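Local atomic coordinates of nucleoporin NUP116 (PDB entry 3NF5), a protein that probably serves as a structural constituent of the nuclear pore complex, its C-terminal domain, described here, being the part that targets it to the pore. Residues L93-P106 with Y141-A155. Residues are numbered along the deposited sequence; the frame is centred on the assembly and turned at random.
Sequences LNVRARISCYNCYP and YDPASGTYCFTVDHA
Two neighbouring antiparallel strands of the central sheet, 97-101 and 147-152, meet here in the C-terminal domain of a GLFG-family nucleoporin. Ala97 with Val152, Ile99 with Phe150 and Cys101 with Tyr148 are hydrogen-bonded pairs, each closed by two backbone bonds; Ile99 N to Phe150 O is 2.7 Å. The side chains of these pairs share one face of the sheet. There Phe150, its CG set between backbone N and carbonyl carbon (chi1 64°), turns its ring across the strand to Ile99, whose CB lies 3.9 Å from the ring centroid in a CH-pi contact over the face. Tyr148 OH sits above the opposite face, near the rim, while Cys101 SG approaches the edge. On the other side of the sheet Arg98 runs beside Thr151.

Where strand 137-142 turns into 147-152, Gly146 and Thr147 form a G1 beta bulge opposite Asp142, and Gly146 from this bulge meets Cys104 and Tyr105. Gly146 O accepts from Cys104 N at 2.8 Å. Gly146 CA packs over one face of the Tyr105 ring, 4.1 Å from its centroid. Tyr141 reaches across to give its hydroxyl proton to Cys104 O, a short 2.6 Å bond with the acceptor at the edge of the ring. One water joins Asn103 N, Ser145 O and Thr147 OG1.

Strand 97-101 is flanked on its far side by strand 47-51, and strand 147-152 by the outermost strand 137-142, from which Glu139 forms a salt bridge with Arg98. Helix 122-132 packs against the turn end, where its Tyr126 meets Tyr141 edge-to-face and touches Cys104 and Pro106.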
ATOM      1  N   LEU A  93       6.357  -1.532 -11.716  1.00 24.37           N
ATOM      2  CA  LEU A  93       6.051  -0.835 -10.435  1.00 24.32           C
ATOM      3  C   LEU A  93       7.268  -0.603  -9.518  1.00 21.99           C
ATOM      4  O   LEU A  93       7.152  -0.081  -8.387  1.00 20.73           O
ATOM      5  CB  LEU A  93       4.938  -1.577  -9.720  1.00 23.76           C
ATOM      6  CG  LEU A  93       3.578  -1.466 -10.414  1.00 26.37           C
ATOM      7  CD1 LEU A  93       2.621  -2.469  -9.797  1.00 30.45           C
ATOM      8  CD2 LEU A  93       2.974  -0.065 -10.369  1.00 27.73           C
ATOM      9  N   ASN A  94       8.440  -1.020  -9.982  1.00 20.40           N
ATOM     10  CA  ASN A  94       9.647  -0.988  -9.166  1.00 20.53           C
ATOM     11  C   ASN A  94      10.357   0.355  -9.229  1.00 19.68           C
ATOM     12  O   ASN A  94      11.500   0.425  -9.667  1.00 20.28           O
ATOM     13  CB  ASN A  94      10.597  -2.140  -9.542  1.00 19.56           C
ATOM     14  CG  ASN A  94      11.516  -2.536  -8.420  1.00 22.05           C
ATOM     15  OD1 ASN A  94      11.471  -1.979  -7.302  1.00 19.15           O
ATOM     16  ND2 ASN A  94      12.361  -3.527  -8.684  1.00 19.57           N
ATOM     17  N   VAL A  95       9.673   1.404  -8.750  1.00 17.91           N
ATOM     18  CA  VAL A  95      10.101   2.780  -8.802  1.00 17.61           C
ATOM     19  C   VAL A  95       9.776   3.469  -7.455  1.00 17.41           C
ATOM     20  O   VAL A  95       9.252   2.818  -6.509  1.00 16.91           O
ATOM     21  CB  VAL A  95       9.368   3.521  -9.957  1.00 17.52           C
ATOM     22  CG1 VAL A  95       9.653   2.823 -11.338  1.00 18.06           C
ATOM     23  CG2 VAL A  95       7.834   3.632  -9.699  1.00 15.86           C
ATOM     24  N   ARG A  96      10.065   4.757  -7.371  1.00 16.33           N
ATOM     25  CA  ARG A  96       9.992   5.498  -6.129  1.00 16.99           C
ATOM     26  C   ARG A  96       8.514   5.667  -5.712  1.00 14.30           C
ATOM     27  O   ARG A  96       7.676   5.920  -6.560  1.00 13.56           O
ATOM     28  CB  ARG A  96      10.698   6.823  -6.307  1.00 18.66           C
ATOM     29  CG  ARG A  96      11.019   7.570  -5.047  1.00 25.44           C
ATOM     30  CD  ARG A  96      11.983   8.689  -5.340  1.00 26.58           C
ATOM     31  NE  ARG A  96      11.503   9.446  -6.504  1.00 35.36           N
ATOM     32  CZ  ARG A  96      10.816  10.599  -6.468  1.00 35.41           C
ATOM     33  NH1 ARG A  96      10.541  11.213  -5.320  1.00 38.62           N
ATOM     34  NH2 ARG A  96      10.412  11.158  -7.609  1.00 36.03           N
ATOM     35  N   ALA A  97       8.238   5.562  -4.417  1.00 12.95           N
ATOM     36  CA  ALA A  97       6.847   5.521  -3.932  1.00 12.74           C
ATOM     37  C   ALA A  97       6.793   5.998  -2.477  1.00 11.05           C
ATOM     38  O   ALA A  97       7.791   5.979  -1.784  1.00 10.89           O
ATOM     39  CB  ALA A  97       6.231   4.110  -4.093  1.00 13.37           C
ATOM     40  N   ARG A  98       5.639   6.470  -2.057  1.00 11.72           N
ATOM     41  CA  ARG A  98       5.402   6.846  -0.682  1.00 10.66           C
ATOM     42  C   ARG A  98       4.303   5.895  -0.289  1.00 12.09           C
ATOM     43  O   ARG A  98       3.216   5.778  -1.001  1.00  9.76           O
ATOM     44  CB  ARG A  98       4.931   8.286  -0.554  1.00 11.55           C
ATOM     45  CG  ARG A  98       4.450   8.676   0.823  1.00 13.23           C
ATOM     46  CD  ARG A  98       4.159  10.188   0.994  1.00 16.18           C
ATOM     47  NE  ARG A  98       5.361  11.036   0.912  1.00 15.57           N
ATOM     48  CZ  ARG A  98       5.645  11.882  -0.071  1.00 18.63           C
ATOM     49  NH1 ARG A  98       4.833  12.051  -1.133  1.00 16.79           N
ATOM     50  NH2 ARG A  98       6.779  12.562   0.006  1.00 22.07           N
ATOM     51  N   ILE A  99       4.569   5.250   0.842  1.00 12.27           N
ATOM     52  CA  ILE A  99       3.622   4.275   1.435  1.00 13.60           C
ATOM     53  C   ILE A  99       3.063   4.763   2.781  1.00 13.76           C
ATOM     54  O   ILE A  99       3.804   5.276   3.633  1.00 14.82           O
ATOM     55  CB  ILE A  99       4.324   2.925   1.543  1.00 11.91           C
ATOM     56  CG1 ILE A  99       4.777   2.481   0.119  1.00 12.22           C
ATOM     57  CG2 ILE A  99       3.327   1.863   2.220  1.00 15.14           C
ATOM     58  CD1 ILE A  99       5.552   1.228  -0.011  1.00 17.51           C
ATOM     59  N   SER A 100       1.747   4.685   2.949  1.00 14.94           N
ATOM     60  CA  SER A 100       1.109   5.031   4.217  1.00 14.43           C
ATOM     61  C   SER A 100       0.400   3.753   4.761  1.00 15.37           C
ATOM     62  O   SER A 100      -0.280   3.091   4.018  1.00 15.77           O
ATOM     63  CB  SER A 100       0.079   6.158   4.040  1.00 14.57           C
ATOM     64  OG  SER A 100       0.636   7.343   3.430  1.00 18.17           O
ATOM     65  N   CYS A 101       0.633   3.432   6.025  1.00 16.37           N
ATOM     66  CA  CYS A 101      -0.005   2.285   6.747  1.00 18.77           C
ATOM     67  C   CYS A 101      -0.818   2.833   7.945  1.00 18.20           C
ATOM     68  O   CYS A 101      -0.343   3.706   8.699  1.00 15.78           O
ATOM     69  CB  CYS A 101       1.058   1.357   7.236  1.00 19.49           C
ATOM     70  SG  CYS A 101       2.034   0.575   5.979  1.00 30.27           S
ATOM     71  N   TYR A 102      -2.073   2.384   8.064  1.00 17.79           N
ATOM     72  CA  TYR A 102      -3.020   2.976   9.013  1.00 18.55           C
ATOM     73  C   TYR A 102      -3.134   2.069  10.226  1.00 19.26           C
ATOM     74  O   TYR A 102      -2.927   0.886  10.114  1.00 19.07           O
ATOM     75  CB  TYR A 102      -4.402   3.116   8.333  1.00 18.61           C
ATOM     76  CG  TYR A 102      -4.401   3.850   7.015  1.00 17.31           C
ATOM     77  CD1 TYR A 102      -3.606   4.972   6.810  1.00 23.72           C
ATOM     78  CD2 TYR A 102      -5.286   3.491   6.021  1.00 19.15           C
ATOM     79  CE1 TYR A 102      -3.669   5.677   5.611  1.00 20.78           C
ATOM     80  CE2 TYR A 102      -5.388   4.185   4.808  1.00 22.90           C
ATOM     81  CZ  TYR A 102      -4.562   5.249   4.597  1.00 22.76           C
ATOM     82  OH  TYR A 102      -4.679   5.912   3.411  1.00 24.54           O
ATOM     83  N   ASN A 103      -3.445   2.649  11.385  1.00 21.90           N
ATOM     84  CA  ASN A 103      -3.643   1.895  12.638  1.00 22.60           C
ATOM     85  C   ASN A 103      -2.507   0.975  12.997  1.00 22.57           C
ATOM     86  O   ASN A 103      -2.715  -0.177  13.449  1.00 22.29           O
ATOM     87  CB  ASN A 103      -5.008   1.179  12.599  1.00 24.58           C
ATOM     88  CG  ASN A 103      -6.113   2.172  12.365  1.00 25.98           C
ATOM     89  OD1 ASN A 103      -6.129   3.192  13.031  1.00 35.04           O
ATOM     90  ND2 ASN A 103      -6.934   1.970  11.365  1.00 29.22           N
ATOM     91  N   CYS A 104      -1.287   1.512  12.845  1.00 21.05           N
ATOM     92  CA  CYS A 104      -0.106   0.875  13.322  1.00 20.71           C
ATOM     93  C   CYS A 104       0.125   1.332  14.747  1.00 21.76           C
ATOM     94  O   CYS A 104       0.335   2.505  15.000  1.00 20.02           O
ATOM     95  CB  CYS A 104       1.090   1.233  12.444  1.00 21.21           C
ATOM     96  SG  CYS A 104       0.925   0.518  10.793  1.00 21.23           S
ATOM     97  N   TYR A 105       0.089   0.381  15.682  1.00 22.94           N
ATOM     98  CA  TYR A 105       0.272   0.684  17.135  1.00 24.00           C
ATOM     99  C   TYR A 105       1.038  -0.470  17.720  1.00 24.77           C
ATOM    100  O   TYR A 105       0.794  -1.595  17.300  1.00 24.87           O
ATOM    101  CB  TYR A 105      -1.072   0.735  17.826  1.00 23.65           C
ATOM    102  CG  TYR A 105      -1.991   1.864  17.466  1.00 24.12           C
ATOM    103  CD1 TYR A 105      -1.740   3.146  17.905  1.00 21.73           C
ATOM    104  CD2 TYR A 105      -3.146   1.636  16.706  1.00 24.36           C
ATOM    105  CE1 TYR A 105      -2.614   4.188  17.586  1.00 25.74           C
ATOM    106  CE2 TYR A 105      -4.004   2.655  16.377  1.00 24.70           C
ATOM    107  CZ  TYR A 105      -3.748   3.931  16.813  1.00 26.10           C
ATOM    108  OH  TYR A 105      -4.632   4.941  16.488  1.00 25.64           O
ATOM    109  N   PRO A 106       1.967  -0.209  18.667  1.00 26.99           N
ATOM    110  CA  PRO A 106       2.606  -1.306  19.363  1.00 28.22           C
ATOM    111  C   PRO A 106       1.527  -2.078  20.062  1.00 28.81           C
ATOM    112  O   PRO A 106       0.447  -1.528  20.335  1.00 27.53           O
ATOM    113  CB  PRO A 106       3.499  -0.597  20.398  1.00 29.03           C
ATOM    114  CG  PRO A 106       3.499   0.833  20.004  1.00 28.86           C
ATOM    115  CD  PRO A 106       2.219   1.060  19.359  1.00 27.17           C
ATOM    116  N   TYR A 141       5.418   9.231  11.815  1.00 17.97           N
ATOM    117  CA  TYR A 141       4.544   8.287  12.560  1.00 20.05           C
ATOM    118  C   TYR A 141       3.761   9.066  13.597  1.00 21.87           C
ATOM    119  O   TYR A 141       4.390   9.739  14.404  1.00 21.83           O
ATOM    120  CB  TYR A 141       5.336   7.230  13.292  1.00 20.51           C
ATOM    121  CG  TYR A 141       4.420   6.366  14.148  1.00 18.71           C
ATOM    122  CD1 TYR A 141       3.467   5.560  13.559  1.00 20.11           C
ATOM    123  CD2 TYR A 141       4.515   6.376  15.547  1.00 22.50           C
ATOM    124  CE1 TYR A 141       2.596   4.782  14.331  1.00 20.60           C
ATOM    125  CE2 TYR A 141       3.697   5.605  16.318  1.00 22.05           C
ATOM    126  CZ  TYR A 141       2.708   4.822  15.735  1.00 22.08           C
ATOM    127  OH  TYR A 141       1.853   4.021  16.525  1.00 27.61           O
ATOM    128  N   ASP A 142       2.433   8.953  13.551  1.00 23.33           N
ATOM    129  CA  ASP A 142       1.538   9.649  14.436  1.00 25.22           C
ATOM    130  C   ASP A 142       0.929   8.650  15.444  1.00 25.81           C
ATOM    131  O   ASP A 142       0.064   7.830  15.094  1.00 25.50           O
ATOM    132  CB  ASP A 142       0.452  10.332  13.652  1.00 25.88           C
ATOM    133  CG  ASP A 142      -0.514  11.098  14.543  1.00 30.34           C
ATOM    134  OD1 ASP A 142      -0.437  10.947  15.781  1.00 33.44           O
ATOM    135  OD2 ASP A 142      -1.331  11.859  14.002  1.00 31.93           O
ATOM    136  N   PRO A 143       1.406   8.703  16.696  1.00 26.86           N
ATOM    137  CA  PRO A 143       0.934   7.816  17.765  1.00 27.85           C
ATOM    138  C   PRO A 143      -0.572   7.901  18.046  1.00 28.99           C
ATOM    139  O   PRO A 143      -1.171   6.946  18.598  1.00 29.23           O
ATOM    140  CB  PRO A 143       1.710   8.305  18.995  1.00 28.79           C
ATOM    141  CG  PRO A 143       2.682   9.250  18.546  1.00 26.64           C
ATOM    142  CD  PRO A 143       2.400   9.670  17.180  1.00 27.01           C
ATOM    143  N   ALA A 144      -1.162   9.041  17.730  1.00 28.55           N
ATOM    144  CA  ALA A 144      -2.580   9.233  17.943  1.00 29.57           C
ATOM    145  C   ALA A 144      -3.467   8.531  16.915  1.00 29.85           C
ATOM    146  O   ALA A 144      -4.483   7.934  17.276  1.00 30.75           O
ATOM    147  CB  ALA A 144      -2.891  10.699  17.982  1.00 30.50           C
ATOM    148  N   SER A 145      -3.104   8.598  15.626  1.00 29.13           N
ATOM    149  CA  SER A 145      -3.905   7.956  14.562  1.00 27.57           C
ATOM    150  C   SER A 145      -3.364   6.582  14.225  1.00 25.40           C
ATOM    151  O   SER A 145      -4.088   5.762  13.664  1.00 25.62           O
ATOM    152  CB  SER A 145      -3.882   8.785  13.277  1.00 28.15           C
ATOM    153  OG  SER A 145      -2.550   8.998  12.885  1.00 29.80           O
ATOM    154  N   GLY A 146      -2.090   6.334  14.550  1.00 21.90           N
ATOM    155  CA  GLY A 146      -1.397   5.124  14.072  1.00 20.68           C
ATOM    156  C   GLY A 146      -0.968   5.154  12.598  1.00 18.48           C
ATOM    157  O   GLY A 146      -0.643   4.137  12.021  1.00 18.60           O
ATOM    158  N   THR A 147      -0.947   6.320  11.990  1.00 17.67           N
ATOM    159  CA  THR A 147      -0.469   6.434  10.598  1.00 17.29           C
ATOM    160  C   THR A 147       1.058   6.487  10.529  1.00 15.59           C
ATOM    161  O   THR A 147       1.711   7.285  11.209  1.00 16.99           O
ATOM    162  CB  THR A 147      -1.128   7.620   9.884  1.00 17.60           C
ATOM    163  OG1 THR A 147      -2.533   7.396   9.846  1.00 19.53           O
ATOM    164  CG2 THR A 147      -0.582   7.734   8.395  1.00 17.67           C
ATOM    165  N   TYR A 148       1.627   5.617   9.723  1.00 16.30           N
ATOM    166  CA  TYR A 148       3.053   5.511   9.498  1.00 16.07           C
ATOM    167  C   TYR A 148       3.247   5.792   8.025  1.00 15.83           C
ATOM    168  O   TYR A 148       2.587   5.205   7.210  1.00 14.78           O
ATOM    169  CB  TYR A 148       3.535   4.139   9.827  1.00 15.39           C
ATOM    170  CG  TYR A 148       4.856   3.636   9.282  1.00 17.31           C
ATOM    171  CD1 TYR A 148       6.041   4.362   9.390  1.00 19.18           C
ATOM    172  CD2 TYR A 148       4.925   2.420   8.699  1.00 15.94           C
ATOM    173  CE1 TYR A 148       7.245   3.846   8.913  1.00 19.77           C
ATOM    174  CE2 TYR A 148       6.091   1.910   8.253  1.00 19.16           C
ATOM    175  CZ  TYR A 148       7.234   2.659   8.306  1.00 17.26           C
ATOM    176  OH  TYR A 148       8.376   2.116   7.818  1.00 23.43           O
ATOM    177  N   CYS A 149       4.098   6.754   7.735  1.00 16.22           N
ATOM    178  CA  CYS A 149       4.402   7.117   6.359  0.50 16.25           C
ATOM    179  C   CYS A 149       5.884   7.019   6.103  1.00 16.26           C
ATOM    180  O   CYS A 149       6.703   7.493   6.911  1.00 15.69           O
ATOM    181  CB  CYS A 149       3.988   8.541   6.059  0.50 16.63           C
ATOM    182  SG  CYS A 149       2.244   8.850   6.110  0.50 17.00           S
ATOM    183  N   PHE A 150       6.227   6.457   4.940  1.00 16.72           N
ATOM    184  CA  PHE A 150       7.619   6.345   4.513  1.00 15.86           C
ATOM    185  C   PHE A 150       7.727   6.282   2.975  1.00 15.52           C
ATOM    186  O   PHE A 150       6.715   6.091   2.271  1.00 14.01           O
ATOM    187  CB  PHE A 150       8.236   5.110   5.128  1.00 15.58           C
ATOM    188  CG  PHE A 150       7.626   3.818   4.672  1.00 14.61           C
ATOM    189  CD1 PHE A 150       8.249   3.035   3.684  1.00 15.95           C
ATOM    190  CD2 PHE A 150       6.431   3.375   5.245  1.00 16.02           C
ATOM    191  CE1 PHE A 150       7.685   1.796   3.262  1.00 19.68           C
ATOM    192  CE2 PHE A 150       5.877   2.203   4.862  1.00 17.23           C
ATOM    193  CZ  PHE A 150       6.505   1.371   3.862  1.00 18.93           C
ATOM    194  N   THR A 151       8.933   6.479   2.469  1.00 15.23           N
ATOM    195  CA  THR A 151       9.209   6.322   1.037  1.00 16.43           C
ATOM    196  C   THR A 151      10.176   5.183   0.814  1.00 16.94           C
ATOM    197  O   THR A 151      10.908   4.749   1.741  1.00 17.05           O
ATOM    198  CB  THR A 151       9.714   7.607   0.364  1.00 17.24           C
ATOM    199  OG1 THR A 151      10.991   7.974   0.880  1.00 23.03           O
ATOM    200  CG2 THR A 151       8.770   8.745   0.569  1.00 19.34           C
ATOM    201  N   VAL A 152      10.123   4.681  -0.419  1.00 17.00           N
ATOM    202  CA  VAL A 152      11.002   3.650  -0.911  1.00 17.12           C
ATOM    203  C   VAL A 152      11.540   4.183  -2.223  1.00 17.77           C
ATOM    204  O   VAL A 152      10.841   4.862  -2.952  1.00 19.35           O
ATOM    205  CB  VAL A 152      10.231   2.341  -1.019  1.00 17.29           C
ATOM    206  CG1 VAL A 152       9.781   1.877   0.365  1.00 17.30           C
ATOM    207  CG2 VAL A 152       8.970   2.470  -1.893  1.00 15.97           C
ATOM    208  N   ASP A 153      12.819   4.007  -2.468  1.00 18.47           N
ATOM    209  CA  ASP A 153      13.469   4.339  -3.747  1.00 19.79           C
ATOM    210  C   ASP A 153      12.990   3.489  -4.950  1.00 19.48           C
ATOM    211  O   ASP A 153      12.784   3.971  -6.097  1.00 17.01           O
ATOM    212  CB  ASP A 153      14.972   4.108  -3.588  1.00 19.58           C
ATOM    213  CG  ASP A 153      15.604   4.986  -2.569  1.00 25.20           C
ATOM    214  OD1 ASP A 153      15.113   6.103  -2.376  1.00 30.56           O
ATOM    215  OD2 ASP A 153      16.645   4.582  -1.974  1.00 29.90           O
ATOM    216  N   HIS A 154      12.825   2.207  -4.690  1.00 19.38           N
ATOM    217  CA  HIS A 154      12.359   1.241  -5.693  1.00 19.60           C
ATOM    218  C   HIS A 154      11.389   0.308  -4.945  1.00 19.32           C
ATOM    219  O   HIS A 154      11.828  -0.477  -4.097  1.00 17.15           O
ATOM    220  CB  HIS A 154      13.559   0.451  -6.272  1.00 19.57           C
ATOM    221  CG  HIS A 154      14.576   1.307  -6.965  1.00 21.35           C
ATOM    222  ND1 HIS A 154      14.387   1.799  -8.238  1.00 23.35           N
ATOM    223  CD2 HIS A 154      15.737   1.835  -6.531  1.00 22.30           C
ATOM    224  CE1 HIS A 154      15.408   2.563  -8.575  1.00 26.33           C
ATOM    225  NE2 HIS A 154      16.234   2.618  -7.547  1.00 27.09           N
ATOM    226  N   ALA A 155      10.101   0.416  -5.248  1.00 18.94           N
ATOM    227  CA  ALA A 155       9.066  -0.166  -4.396  1.00 19.40           C
ATOM    228  C   ALA A 155       9.155  -1.682  -4.127  1.00 21.25           C
ATOM    229  O   ALA A 155       8.733  -2.133  -3.062  1.00 21.67           O
ATOM    230  CB  ALA A 155       7.665   0.223  -4.916  1.00 19.31           C
TER
HETATM  231  O   HOH W   1      -4.174   5.674  11.004  1.00 24.30           O